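Local coordinates for uncharacterized protein (Parabacteroides merdae ATCC 43184, PDB 4OPW) that is of unknown function but is a putative adhesin with a parallel beta-helix fold, which may take part in cell adhesion, at residues 28-32 and 76-80; 93-99 and 115-121; 140-146 and 159-165. All coordinates share one frame; numbering follows the deposited sequence.

Interaction 1. Residues 28-32 and 76-80; sequences GVIDF and FTKFI
Asp-31 meets Phe-79 and Lys-78 at once, through its backbone and its carboxylate. Its amide donates to Phe-79 O across 2.9 Å, a fairly straight bond (162° at the hydrogen), and opens the parallel pairing that continues with Asp-31 beside Ile-80. The side chain leaves the same backbone on the polar side, where Lys-78 NZ lies 2.7 Å from Asp-31 OD2. The ammonium approaches from above the carboxylate plane; the lysine chain runs straight out, and a bend at its last torsion (chi4 65°) swings NZ back to the aspartate. OD1 has a second partner, Asn-98 ND2, so both carboxylate oxygens are held, and the ammonium and amide beside them probably favour the charged form.

Near the start of a parallel beta-helix, a loop and the first residues of strand 31-36 meet here, and regular pairing begins at Asp-31 and Ile-80, where strand 80-85 sets out. Ahead of it, where Val-29 centres an inverse gamma turn, water 1 fills in: it accepts from Phe-79 N at 3.0 Å and lies 2.8 Å from Val-29 O, with Asp-31 OD2 also nearby. Not every acceptor around this water can be served at once, so its bonds to the two oxygens may be shared.

On the buried side Ile-30 and Phe-79 run side by side. Ile-30 CG1 sits over one face of the phenylalanine ring, 4.0 Å from its centroid and 19° off the normal, a CH-pi contact that suits a branched aliphatic beside an aromatic. The Phe-79 ring also meets Phe-68, while Phe-76 turns its ring edge to Val-29 O, with CE1 3.3 Å away.

Interaction 2. Residues 93-99 and 115-121; sequences ASGNANF and NSNCLVQ
Phe-99 and Val-120 touch inside the parallel beta-helix, on adjacent coils that stack in register, Asn-98 beside Leu-119 and Phe-99 beside Val-120. Phe-99 CD2 approaches Val-120 CG1 to 4.1 Å, the two side chains crossing at a slant. Large apolar residues suit this inward face, where Ile-24 touches Phe-99 and Ile-112 touches Val-120, both from the neighbouring sheet. A straight ladder runs behind them: Phe-99 N donates to Leu-119 O at 2.8 Å, and Phe-99 O then receives Gln-121 N.

Before the ladder the chains bend, and the small side chains of Ala-93 and Ala-97 leave room for a thiol. Cys-118 SG lies 3.6 Å from Ala-97 CB in one of its two modelled positions, so this contact is only as sure as that conformer.

The solvent side is looser. Residues 115-118 form a type I' turn, and Gly-95, Asn-96, Ser-116 and Asn-117 all have positive phi angles, which glycine and asparagine tolerate more readily than most residues. Asn-96 and Asn-117 lie beside each other at this exposed turn, in contrast to the buried pair with its backbone ladder. Asn-115 and Asn-98 look elsewhere for their strongest polar partners, Ser-136 and Asp-31. A bent backbone bond (137° at the hydrogen) joins Asn-96 N to Ser-116 O at 2.9 Å. The serine hydroxyl, tucked between its own backbone N and carbonyl carbon, receives Gly-95 N at Ser-116 OG, 2.8 Å away.

Interaction 3. Residues 140-146 and 159-165; sequences NMVVNEL and GTINLKA
Val-143 and Leu-163 lie side by side on the inward face, Leu-163 CD2 resting 3.8 Å from Val-143 CB. The same methyl is met from another direction by Leu-146 CD2 at 4.0 Å, where Leu-146 holds its CG between the backbone N and the carbonyl carbon (chi1 64°). Met-141, a selenomethionine here, and Ile-161 extend this apolar row, and Leu-133, Val-135 and Ile-155 from the other sheet close over it; branched and flexible aliphatics can fill such an interior without polar demands.

The backbones beneath run almost exactly parallel, their axes 1° apart and 4.8 Å at closest approach, as in stacked coils of a parallel beta-helix. Val-143 serves both ways: its N donates to Asn-162 O, while its O accepts Lys-164 N at 2.9 Å.

On the outward face the extended Lys-164 chain runs alongside Asn-144, its CE 3.7 Å from Val-142 CG1 and its NZ weakly bonded to Asn-144 OD1. Asn-144 ND2 is instead held by Lys-123 O. At the other end of the ladder, Thr-160 OG1 donates to a lone pair of Asn-140 OD1 across 2.6 Å and takes a hydrogen from water 2, which also serves Met-141 O. With its proton committed and a water accepted, the threonine hydroxyl is fixed in rotation. A hydroxyl-to-amide bond, a bridging water and a weak lysine-to-amide bond thus join this face, with no salt bridge between the segments.

In the fold
All three contacts join laterally neighbouring strands of one parallel beta-helix, paired in parallel. Interaction 1 lies about 17 Å from the chain centre; the centres of interactions 2 and 3 lie about 8 Å from it. Interaction 1 touches interaction 2, with Phe-32 N probably bonded to Asn-98 O, and interaction 2 touches interaction 3 through Val-120 O and Val-142 N, whereas interactions 1 and 3 remain about 11 Å apart at their nearest atoms. All are partly buried, with inward and outward faces, but the balance shifts: a single buried pair beside a salt bridge and bound water at 28-32 with 76-80, a tight turn at 93-99 with 115-121, and the longest regular ladder at 140-146 with 159-165.

Interaction 1. Residues 28-32 and 76-80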
ATOM      1  N   GLY A  28      -4.601  -3.492 -12.538  1.00 18.84           N
ATOM      2  CA  GLY A  28      -5.952  -3.488 -13.104  1.00 17.94           C
ATOM      3  C   GLY A  28      -6.991  -3.371 -12.017  1.00 19.60           C
ATOM      4  O   GLY A  28      -6.649  -3.426 -10.830  1.00 18.13           O
ATOM      5  N   VAL A  29      -8.263  -3.227 -12.419  1.00 15.79           N
ATOM      6  CA  VAL A  29      -9.354  -3.026 -11.482  1.00 16.56           C
ATOM      7  C   VAL A  29      -9.775  -4.390 -10.904  1.00 20.06           C
ATOM      8  O   VAL A  29     -10.792  -4.978 -11.289  1.00 20.23           O
ATOM      9  CB  VAL A  29     -10.510  -2.210 -12.097  1.00 20.28           C
ATOM     10  CG1 VAL A  29     -11.561  -1.887 -11.030  1.00 20.53           C
ATOM     11  CG2 VAL A  29      -9.965  -0.922 -12.725  1.00 20.32           C
ATOM     12  N   ILE A  30      -8.945  -4.874  -9.958  1.00 16.67           N
ATOM     13  CA  ILE A  30      -9.117  -6.173  -9.311  1.00 16.06           C
ATOM     14  C   ILE A  30      -9.312  -5.952  -7.833  1.00 19.85           C
ATOM     15  O   ILE A  30      -8.593  -5.156  -7.244  1.00 20.87           O
ATOM     16  CB  ILE A  30      -7.859  -7.063  -9.594  1.00 19.35           C
ATOM     17  CG1 ILE A  30      -7.730  -7.393 -11.111  1.00 19.54           C
ATOM     18  CG2 ILE A  30      -7.829  -8.346  -8.724  1.00 21.34           C
ATOM     19  CD1 ILE A  30      -6.328  -7.830 -11.525  1.00 27.81           C
ATOM     20  N   ASP A  31     -10.284  -6.653  -7.234  1.00 16.58           N
ATOM     21  CA  ASP A  31     -10.489  -6.660  -5.794  1.00 15.31           C
ATOM     22  C   ASP A  31      -9.674  -7.809  -5.251  1.00 18.93           C
ATOM     23  O   ASP A  31     -10.073  -8.956  -5.426  1.00 19.75           O
ATOM     24  CB  ASP A  31     -11.987  -6.805  -5.473  1.00 18.40           C
ATOM     25  CG  ASP A  31     -12.748  -5.632  -6.053  1.00 30.50           C
ATOM     26  OD1 ASP A  31     -12.503  -4.492  -5.600  1.00 29.47           O
ATOM     27  OD2 ASP A  31     -13.445  -5.824  -7.094  1.00 34.90           O
ATOM     28  N   PHE A  32      -8.506  -7.528  -4.662  1.00 14.85           N
ATOM     29  CA  PHE A  32      -7.598  -8.576  -4.193  1.00 13.58           C
ATOM     30  C   PHE A  32      -7.652  -8.692  -2.664  1.00 18.82           C
ATOM     31  O   PHE A  32      -7.260  -7.762  -1.955  1.00 18.78           O
ATOM     32  CB  PHE A  32      -6.150  -8.293  -4.678  1.00 14.90           C
ATOM     33  CG  PHE A  32      -5.206  -9.476  -4.637  1.00 15.81           C
ATOM     34  CD1 PHE A  32      -4.821 -10.039  -3.424  1.00 19.07           C
ATOM     35  CD2 PHE A  32      -4.612  -9.952  -5.806  1.00 16.90           C
ATOM     36  CE1 PHE A  32      -3.942 -11.131  -3.385  1.00 20.04           C
ATOM     37  CE2 PHE A  32      -3.738 -11.034  -5.771  1.00 19.68           C
ATOM     38  CZ  PHE A  32      -3.395 -11.612  -4.557  1.00 19.16           C
ATOM     39  N   PHE A  76     -14.736  -6.453 -18.400  1.00 14.22           N
ATOM     40  CA  PHE A  76     -15.127  -7.494 -17.460  1.00 13.75           C
ATOM     41  C   PHE A  76     -16.083  -6.872 -16.448  1.00 17.53           C
ATOM     42  O   PHE A  76     -16.023  -5.658 -16.202  1.00 16.80           O
ATOM     43  CB  PHE A  76     -13.924  -8.186 -16.789  1.00 13.42           C
ATOM     44  CG  PHE A  76     -13.030  -7.271 -15.998  1.00 13.92           C
ATOM     45  CD1 PHE A  76     -13.292  -7.007 -14.657  1.00 15.85           C
ATOM     46  CD2 PHE A  76     -11.937  -6.646 -16.598  1.00 14.21           C
ATOM     47  CE1 PHE A  76     -12.477  -6.137 -13.924  1.00 16.16           C
ATOM     48  CE2 PHE A  76     -11.118  -5.783 -15.866  1.00 17.23           C
ATOM     49  CZ  PHE A  76     -11.389  -5.537 -14.531  1.00 16.06           C
ATOM     50  N   THR A  77     -16.980  -7.683 -15.879  1.00 14.57           N
ATOM     51  CA  THR A  77     -17.992  -7.171 -14.939  1.00 13.99           C
ATOM     52  C   THR A  77     -17.364  -6.868 -13.559  1.00 16.76           C
ATOM     53  O   THR A  77     -17.574  -5.794 -12.996  1.00 17.08           O
ATOM     54  CB  THR A  77     -19.140  -8.194 -14.844  1.00 16.38           C
ATOM     55  OG1 THR A  77     -19.713  -8.341 -16.159  1.00 17.31           O
ATOM     56  CG2 THR A  77     -20.250  -7.770 -13.838  1.00 17.64           C
ATOM     57  N   LYS A  78     -16.594  -7.824 -13.041  1.00 13.61           N
ATOM     58  CA  LYS A  78     -15.890  -7.705 -11.766  1.00 13.20           C
ATOM     59  C   LYS A  78     -14.798  -8.746 -11.780  1.00 17.66           C
ATOM     60  O   LYS A  78     -14.916  -9.739 -12.507  1.00 18.09           O
ATOM     61  CB  LYS A  78     -16.881  -7.916 -10.583  1.00 15.14           C
ATOM     62  CG  LYS A  78     -16.326  -7.470  -9.217  1.00 24.50           C
ATOM     63  CD  LYS A  78     -17.442  -7.168  -8.240  1.00 33.80           C
ATOM     64  CE  LYS A  78     -16.929  -6.788  -6.870  1.00 37.49           C
ATOM     65  NZ  LYS A  78     -16.165  -5.500  -6.873  1.00 39.42           N
ATOM     66  N   PHE A  79     -13.721  -8.503 -11.034  1.00 14.43           N
ATOM     67  CA  PHE A  79     -12.596  -9.436 -10.971  1.00 14.18           C
ATOM     68  C   PHE A  79     -12.146  -9.477  -9.504  1.00 18.82           C
ATOM     69  O   PHE A  79     -11.558  -8.511  -9.006  1.00 17.25           O
ATOM     70  CB  PHE A  79     -11.485  -8.993 -11.938  1.00 15.08           C
ATOM     71  CG  PHE A  79     -10.339  -9.938 -12.249  1.00 16.81           C
ATOM     72  CD1 PHE A  79      -9.957 -10.922 -11.343  1.00 20.78           C
ATOM     73  CD2 PHE A  79      -9.576  -9.769 -13.399  1.00 20.09           C
ATOM     74  CE1 PHE A  79      -8.882 -11.769 -11.620  1.00 21.31           C
ATOM     75  CE2 PHE A  79      -8.501 -10.615 -13.678  1.00 23.02           C
ATOM     76  CZ  PHE A  79      -8.160 -11.608 -12.787  1.00 21.25           C
ATOM     77  N   ILE A  80     -12.518 -10.561  -8.797  1.00 14.24           N
ATOM     78  CA  ILE A  80     -12.191 -10.725  -7.383  1.00 14.27           C
ATOM     79  C   ILE A  80     -11.193 -11.854  -7.220  1.00 16.92           C
ATOM     80  O   ILE A  80     -11.366 -12.926  -7.795  1.00 17.95           O
ATOM     81  CB  ILE A  80     -13.462 -10.999  -6.501  1.00 17.63           C
ATOM     82  CG1 ILE A  80     -14.606  -9.985  -6.772  1.00 18.38           C
ATOM     83  CG2 ILE A  80     -13.099 -11.043  -4.985  1.00 18.66           C
ATOM     84  CD1 ILE A  80     -15.963 -10.385  -6.075  1.00 23.56           C
TER
HETATM   85  O   HOH W   1     -13.245  -5.695 -10.179  1.00 19.04           O

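Interaction 2. Residues 93-99 and 115-121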
ATOM      1  N   ALA A  93       0.860  -2.908  -6.313  1.00 17.64           N
ATOM      2  CA  ALA A  93      -0.487  -2.758  -6.825  1.00 19.63           C
ATOM      3  C   ALA A  93      -0.576  -1.511  -7.701  1.00 22.27           C
ATOM      4  O   ALA A  93      -0.026  -0.460  -7.357  1.00 19.11           O
ATOM      5  CB  ALA A  93      -1.468  -2.669  -5.659  1.00 21.29           C
ATOM      6  N   SER A  94      -1.258  -1.641  -8.854  1.00 21.10           N
ATOM      7  CA  SER A  94      -1.418  -0.567  -9.845  1.00 20.84           C
ATOM      8  C   SER A  94      -2.784  -0.646 -10.505  1.00 24.53           C
ATOM      9  O   SER A  94      -3.467  -1.668 -10.386  1.00 24.76           O
ATOM     10  CB  SER A  94      -0.352  -0.712 -10.932  1.00 22.43           C
ATOM     11  OG  SER A  94       0.952  -0.629 -10.390  1.00 34.90           O
ATOM     12  N   GLY A  95      -3.159   0.423 -11.191  1.00 20.34           N
ATOM     13  CA  GLY A  95      -4.333   0.461 -12.052  1.00 20.03           C
ATOM     14  C   GLY A  95      -5.694   0.395 -11.407  1.00 22.80           C
ATOM     15  O   GLY A  95      -6.605  -0.245 -11.948  1.00 22.06           O
ATOM     16  N   ASN A  96      -5.865   1.117 -10.289  1.00 17.88           N
ATOM     17  CA  ASN A  96      -7.132   1.269  -9.604  1.00 17.06           C
ATOM     18  C   ASN A  96      -7.637  -0.062  -9.005  1.00 19.81           C
ATOM     19  O   ASN A  96      -8.841  -0.296  -8.895  1.00 20.03           O
ATOM     20  CB  ASN A  96      -8.192   1.943 -10.524  1.00 17.28           C
ATOM     21  CG  ASN A  96      -9.051   2.959  -9.807  1.00 23.60           C
ATOM     22  OD1 ASN A  96      -9.285   2.877  -8.592  1.00 23.38           O
ATOM     23  ND2 ASN A  96      -9.567   3.934 -10.554  1.00 21.63           N
ATOM     24  N   ALA A  97      -6.692  -0.909  -8.577  1.00 17.34           N
ATOM     25  CA  ALA A  97      -6.975  -2.134  -7.850  1.00 17.52           C
ATOM     26  C   ALA A  97      -7.345  -1.826  -6.387  1.00 21.85           C
ATOM     27  O   ALA A  97      -7.062  -0.721  -5.900  1.00 22.43           O
ATOM     28  CB  ALA A  97      -5.717  -3.015  -7.862  1.00 18.47           C
ATOM     29  N   ASN A  98      -7.996  -2.785  -5.740  0.50 16.52           N
ATOM     30  CA  ASN A  98      -8.293  -2.745  -4.326  0.50 17.10           C
ATOM     31  C   ASN A  98      -7.500  -3.893  -3.693  0.50 20.30           C
ATOM     32  O   ASN A  98      -7.745  -5.057  -4.039  0.50 18.72           O
ATOM     33  CB  ASN A  98      -9.805  -2.881  -4.057  0.50 18.74           C
ATOM     34  CG  ASN A  98     -10.675  -1.692  -4.418  0.50 44.67           C
ATOM     35  OD1 ASN A  98     -10.240  -0.536  -4.495  0.50 32.14           O
ATOM     36  ND2 ASN A  98     -11.964  -1.954  -4.593  0.50 43.05           N
ATOM     37  N   PHE A  99      -6.487  -3.585  -2.870  1.00 16.93           N
ATOM     38  CA  PHE A  99      -5.767  -4.632  -2.134  1.00 16.10           C
ATOM     39  C   PHE A  99      -6.200  -4.556  -0.681  1.00 18.97           C
ATOM     40  O   PHE A  99      -6.074  -3.500  -0.064  1.00 18.72           O
ATOM     41  CB  PHE A  99      -4.228  -4.541  -2.252  1.00 16.32           C
ATOM     42  CG  PHE A  99      -3.550  -5.648  -1.475  1.00 17.05           C
ATOM     43  CD1 PHE A  99      -3.333  -6.897  -2.055  1.00 19.04           C
ATOM     44  CD2 PHE A  99      -3.137  -5.449  -0.159  1.00 18.30           C
ATOM     45  CE1 PHE A  99      -2.716  -7.927  -1.333  1.00 19.78           C
ATOM     46  CE2 PHE A  99      -2.497  -6.472   0.556  1.00 20.17           C
ATOM     47  CZ  PHE A  99      -2.318  -7.714  -0.027  1.00 18.35           C
ATOM     48  N   ASN A 115       0.381   2.307  -6.798  1.00 17.22           N
ATOM     49  CA  ASN A 115       0.428   3.261  -7.897  1.00 16.48           C
ATOM     50  C   ASN A 115      -0.913   3.450  -8.560  1.00 20.36           C
ATOM     51  O   ASN A 115      -1.874   2.741  -8.251  1.00 20.47           O
ATOM     52  CB  ASN A 115       1.437   2.760  -8.942  1.00 22.86           C
ATOM     53  CG  ASN A 115       2.803   2.426  -8.384  1.00 47.51           C
ATOM     54  OD1 ASN A 115       3.293   1.290  -8.506  1.00 49.33           O
ATOM     55  ND2 ASN A 115       3.417   3.387  -7.721  1.00 32.32           N
ATOM     56  N   SER A 116      -0.963   4.422  -9.490  1.00 18.45           N
ATOM     57  CA  SER A 116      -2.077   4.714 -10.377  1.00 17.87           C
ATOM     58  C   SER A 116      -3.455   4.359  -9.777  1.00 21.46           C
ATOM     59  O   SER A 116      -4.093   3.369 -10.172  1.00 20.33           O
ATOM     60  CB  SER A 116      -1.874   4.000 -11.715  1.00 20.69           C
ATOM     61  OG  SER A 116      -1.460   2.647 -11.557  1.00 20.97           O
ATOM     62  N   ASN A 117      -3.894   5.174  -8.794  1.00 17.46           N
ATOM     63  CA  ASN A 117      -5.231   5.185  -8.180  1.00 17.61           C
ATOM     64  C   ASN A 117      -5.644   3.961  -7.368  1.00 20.19           C
ATOM     65  O   ASN A 117      -6.819   3.872  -6.970  1.00 20.24           O
ATOM     66  CB  ASN A 117      -6.312   5.409  -9.262  1.00 17.13           C
ATOM     67  CG  ASN A 117      -6.039   6.632 -10.081  1.00 26.11           C
ATOM     68  OD1 ASN A 117      -6.356   7.743  -9.658  1.00 25.22           O
ATOM     69  ND2 ASN A 117      -5.367   6.446 -11.196  1.00 20.93           N
ATOM     70  N   CYS A 118      -4.698   3.077  -7.034  0.50 17.97           N
ATOM     71  CA  CYS A 118      -4.995   1.909  -6.212  0.50 18.38           C
ATOM     72  C   CYS A 118      -5.454   2.308  -4.813  0.50 21.12           C
ATOM     73  O   CYS A 118      -5.253   3.452  -4.385  0.50 20.50           O
ATOM     74  CB  CYS A 118      -3.775   1.010  -6.121  0.50 19.50           C
ATOM     75  SG  CYS A 118      -3.582  -0.073  -7.536  0.50 24.01           S
ATOM     76  N   LEU A 119      -6.105   1.362  -4.124  1.00 16.61           N
ATOM     77  CA  LEU A 119      -6.462   1.504  -2.719  1.00 17.55           C
ATOM     78  C   LEU A 119      -5.887   0.297  -2.001  1.00 20.40           C
ATOM     79  O   LEU A 119      -6.195  -0.830  -2.363  1.00 19.06           O
ATOM     80  CB  LEU A 119      -7.988   1.629  -2.499  1.00 18.89           C
ATOM     81  CG  LEU A 119      -8.473   1.627  -1.027  1.00 23.30           C
ATOM     82  CD1 LEU A 119      -7.924   2.841  -0.228  1.00 22.70           C
ATOM     83  CD2 LEU A 119      -9.991   1.625  -0.953  1.00 25.22           C
ATOM     84  N   VAL A 120      -5.019   0.527  -1.016  1.00 15.62           N
ATOM     85  CA  VAL A 120      -4.422  -0.540  -0.197  1.00 16.14           C
ATOM     86  C   VAL A 120      -4.944  -0.376   1.221  1.00 19.34           C
ATOM     87  O   VAL A 120      -4.816   0.703   1.792  1.00 20.12           O
ATOM     88  CB  VAL A 120      -2.862  -0.533  -0.233  1.00 20.70           C
ATOM     89  CG1 VAL A 120      -2.271  -1.531   0.786  1.00 19.91           C
ATOM     90  CG2 VAL A 120      -2.334  -0.798  -1.647  1.00 21.16           C
ATOM     91  N   GLN A 121      -5.592  -1.412   1.763  1.00 14.97           N
ATOM     92  CA  GLN A 121      -6.115  -1.382   3.125  1.00 15.86           C
ATOM     93  C   GLN A 121      -5.544  -2.541   3.927  1.00 19.29           C
ATOM     94  O   GLN A 121      -5.828  -3.704   3.617  1.00 19.94           O
ATOM     95  CB  GLN A 121      -7.656  -1.415   3.167  1.00 17.18           C
ATOM     96  CG  GLN A 121      -8.348  -0.269   2.415  1.00 16.82           C
ATOM     97  CD  GLN A 121      -9.811  -0.580   2.242  1.00 30.22           C
ATOM     98  OE1 GLN A 121     -10.239  -1.145   1.237  1.00 25.26           O
ATOM     99  NE2 GLN A 121     -10.594  -0.263   3.232  1.00 24.34           N
TER

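Interaction 3. Residues 140-146 and 159-165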
ATOM      1  N   ASN A 140      -4.019   5.460  -2.741  1.00 17.84           N
ATOM      2  CA  ASN A 140      -4.306   5.717  -1.332  1.00 16.84           C
ATOM      3  C   ASN A 140      -4.018   4.492  -0.510  1.00 21.45           C
ATOM      4  O   ASN A 140      -4.303   3.365  -0.932  1.00 19.64           O
ATOM      5  CB  ASN A 140      -5.770   6.137  -1.161  1.00 17.52           C
ATOM      6  CG  ASN A 140      -6.096   7.444  -1.836  1.00 29.67           C
ATOM      7  OD1 ASN A 140      -5.679   8.515  -1.391  1.00 25.62           O
ATOM      8  ND2 ASN A 140      -6.778   7.394  -2.962  1.00 25.53           N
HETATM    9  N   MSE A 141      -3.485   4.702   0.686  1.00 18.17           N
HETATM   10  CA  MSE A 141      -3.217   3.583   1.561  1.00 18.11           C
HETATM   11  C   MSE A 141      -3.752   3.853   2.958  1.00 22.25           C
HETATM   12  O   MSE A 141      -3.649   4.977   3.454  1.00 22.19           O
HETATM   13  CB  MSE A 141      -1.724   3.289   1.616  1.00 19.65           C
HETATM   14  CG  MSE A 141      -1.428   1.924   2.163  1.00 26.69           C
HETATM   15 SE   MSE A 141       0.504   1.784   2.102  0.75 32.03          SE
HETATM   16  CE  MSE A 141       0.886   1.856   0.474  1.00 24.46           C
ATOM     17  N   VAL A 142      -4.383   2.839   3.564  1.00 17.28           N
ATOM     18  CA  VAL A 142      -4.912   2.942   4.924  1.00 18.20           C
ATOM     19  C   VAL A 142      -4.354   1.770   5.736  1.00 21.45           C
ATOM     20  O   VAL A 142      -4.619   0.608   5.397  1.00 20.44           O
ATOM     21  CB  VAL A 142      -6.466   3.004   5.004  1.00 22.41           C
ATOM     22  CG1 VAL A 142      -6.929   3.174   6.456  1.00 23.48           C
ATOM     23  CG2 VAL A 142      -7.034   4.115   4.111  1.00 22.66           C
ATOM     24  N   VAL A 143      -3.625   2.076   6.814  1.00 17.60           N
ATOM     25  CA  VAL A 143      -3.047   1.078   7.713  1.00 16.95           C
ATOM     26  C   VAL A 143      -3.677   1.297   9.081  1.00 20.91           C
ATOM     27  O   VAL A 143      -3.448   2.336   9.708  1.00 20.97           O
ATOM     28  CB  VAL A 143      -1.485   1.125   7.750  1.00 19.36           C
ATOM     29  CG1 VAL A 143      -0.933   0.057   8.690  1.00 18.42           C
ATOM     30  CG2 VAL A 143      -0.882   0.962   6.334  1.00 18.90           C
ATOM     31  N   ASN A 144      -4.502   0.347   9.530  1.00 19.00           N
ATOM     32  CA  ASN A 144      -5.229   0.498  10.789  1.00 18.94           C
ATOM     33  C   ASN A 144      -4.320   0.502  12.023  1.00 22.75           C
ATOM     34  O   ASN A 144      -4.581   1.262  12.963  1.00 22.92           O
ATOM     35  CB  ASN A 144      -6.298  -0.591  10.938  1.00 21.55           C
ATOM     36  CG  ASN A 144      -7.531  -0.365  10.083  1.00 37.04           C
ATOM     37  OD1 ASN A 144      -7.678   0.650   9.383  1.00 30.75           O
ATOM     38  ND2 ASN A 144      -8.460  -1.297  10.139  1.00 26.50           N
ATOM     39  N   GLU A 145      -3.288  -0.342  12.043  1.00 19.79           N
ATOM     40  CA  GLU A 145      -2.413  -0.443  13.216  1.00 19.84           C
ATOM     41  C   GLU A 145      -1.089  -1.063  12.808  1.00 25.26           C
ATOM     42  O   GLU A 145      -1.088  -2.106  12.146  1.00 24.02           O
ATOM     43  CB  GLU A 145      -3.086  -1.297  14.312  1.00 21.50           C
ATOM     44  CG  GLU A 145      -2.361  -1.239  15.649  1.00 30.15           C
ATOM     45  CD  GLU A 145      -2.845  -2.193  16.723  1.00 48.91           C
ATOM     46  OE1 GLU A 145      -3.778  -2.986  16.462  1.00 43.67           O
ATOM     47  OE2 GLU A 145      -2.278  -2.144  17.837  1.00 43.17           O
ATOM     48  N   LEU A 146       0.025  -0.434  13.212  1.00 22.27           N
ATOM     49  CA  LEU A 146       1.365  -0.929  12.905  1.00 21.77           C
ATOM     50  C   LEU A 146       2.307  -0.906  14.126  1.00 25.16           C
ATOM     51  O   LEU A 146       2.190  -0.058  15.019  1.00 23.37           O
ATOM     52  CB  LEU A 146       1.989  -0.143  11.744  1.00 21.43           C
ATOM     53  CG  LEU A 146       2.278   1.371  11.931  1.00 24.71           C
ATOM     54  CD1 LEU A 146       3.734   1.608  12.386  1.00 24.04           C
ATOM     55  CD2 LEU A 146       2.048   2.125  10.618  1.00 25.06           C
ATOM     56  N   GLY A 159      -1.267  11.494  -3.886  1.00 18.94           N
ATOM     57  CA  GLY A 159      -1.790  10.334  -3.180  1.00 18.92           C
ATOM     58  C   GLY A 159      -1.767  10.522  -1.682  1.00 21.44           C
ATOM     59  O   GLY A 159      -1.322  11.566  -1.193  1.00 19.29           O
ATOM     60  N   THR A 160      -2.300   9.532  -0.938  1.00 17.94           N
ATOM     61  CA  THR A 160      -2.379   9.669   0.518  1.00 17.93           C
ATOM     62  C   THR A 160      -1.946   8.388   1.232  1.00 21.14           C
ATOM     63  O   THR A 160      -2.132   7.275   0.714  1.00 19.51           O
ATOM     64  CB  THR A 160      -3.791  10.091   1.009  1.00 23.03           C
ATOM     65  OG1 THR A 160      -4.676   8.981   0.937  1.00 26.32           O
ATOM     66  CG2 THR A 160      -4.376  11.298   0.282  1.00 22.22           C
ATOM     67  N   ILE A 161      -1.398   8.554   2.440  1.00 17.15           N
ATOM     68  CA  ILE A 161      -1.021   7.448   3.324  1.00 15.75           C
ATOM     69  C   ILE A 161      -1.609   7.781   4.693  1.00 19.93           C
ATOM     70  O   ILE A 161      -1.238   8.789   5.293  1.00 20.82           O
ATOM     71  CB  ILE A 161       0.502   7.144   3.375  1.00 18.67           C
ATOM     72  CG1 ILE A 161       1.031   6.728   1.957  1.00 19.75           C
ATOM     73  CG2 ILE A 161       0.773   6.020   4.408  1.00 19.98           C
ATOM     74  CD1 ILE A 161       2.570   6.572   1.800  1.00 22.25           C
ATOM     75  N   ASN A 162      -2.559   6.975   5.146  1.00 16.23           N
ATOM     76  CA  ASN A 162      -3.198   7.159   6.447  1.00 17.24           C
ATOM     77  C   ASN A 162      -2.791   6.024   7.367  1.00 19.68           C
ATOM     78  O   ASN A 162      -3.166   4.878   7.136  1.00 19.61           O
ATOM     79  CB  ASN A 162      -4.723   7.232   6.284  1.00 19.69           C
ATOM     80  CG  ASN A 162      -5.489   7.480   7.561  1.00 29.43           C
ATOM     81  OD1 ASN A 162      -4.923   7.675   8.635  1.00 25.79           O
ATOM     82  ND2 ASN A 162      -6.810   7.441   7.466  1.00 28.39           N
ATOM     83  N   LEU A 163      -1.997   6.347   8.394  1.00 16.92           N
ATOM     84  CA  LEU A 163      -1.488   5.398   9.402  1.00 17.93           C
ATOM     85  C   LEU A 163      -2.221   5.725  10.674  1.00 22.86           C
ATOM     86  O   LEU A 163      -1.891   6.694  11.351  1.00 21.55           O
ATOM     87  CB  LEU A 163       0.039   5.529   9.566  1.00 18.08           C
ATOM     88  CG  LEU A 163       0.897   5.509   8.290  1.00 22.38           C
ATOM     89  CD1 LEU A 163       2.372   5.650   8.636  1.00 21.77           C
ATOM     90  CD2 LEU A 163       0.674   4.210   7.480  1.00 23.61           C
ATOM     91  N   LYS A 164      -3.309   5.007  10.918  1.00 21.48           N
ATOM     92  CA  LYS A 164      -4.260   5.295  11.996  1.00 21.04           C
ATOM     93  C   LYS A 164      -3.714   5.154  13.420  1.00 24.40           C
ATOM     94  O   LYS A 164      -4.089   5.948  14.284  1.00 25.29           O
ATOM     95  CB  LYS A 164      -5.486   4.392  11.862  1.00 22.32           C
ATOM     96  CG  LYS A 164      -6.348   4.714  10.640  1.00 28.00           C
ATOM     97  CD  LYS A 164      -7.645   3.929  10.686  1.00 36.25           C
ATOM     98  CE  LYS A 164      -8.600   4.328   9.590  1.00 45.60           C
ATOM     99  NZ  LYS A 164      -9.704   3.343   9.436  1.00 54.05           N
ATOM    100  N   ALA A 165      -2.887   4.137  13.691  1.00 20.88           N
ATOM    101  CA  ALA A 165      -2.398   3.873  15.045  1.00 21.97           C
ATOM    102  C   ALA A 165      -1.126   3.090  15.035  1.00 26.07           C
ATOM    103  O   ALA A 165      -0.839   2.391  14.068  1.00 24.53           O
ATOM    104  CB  ALA A 165      -3.458   3.086  15.830  1.00 22.99           C
TER
HETATM  105  O   HOH W   2      -5.488   7.133   2.706  1.00 27.67           O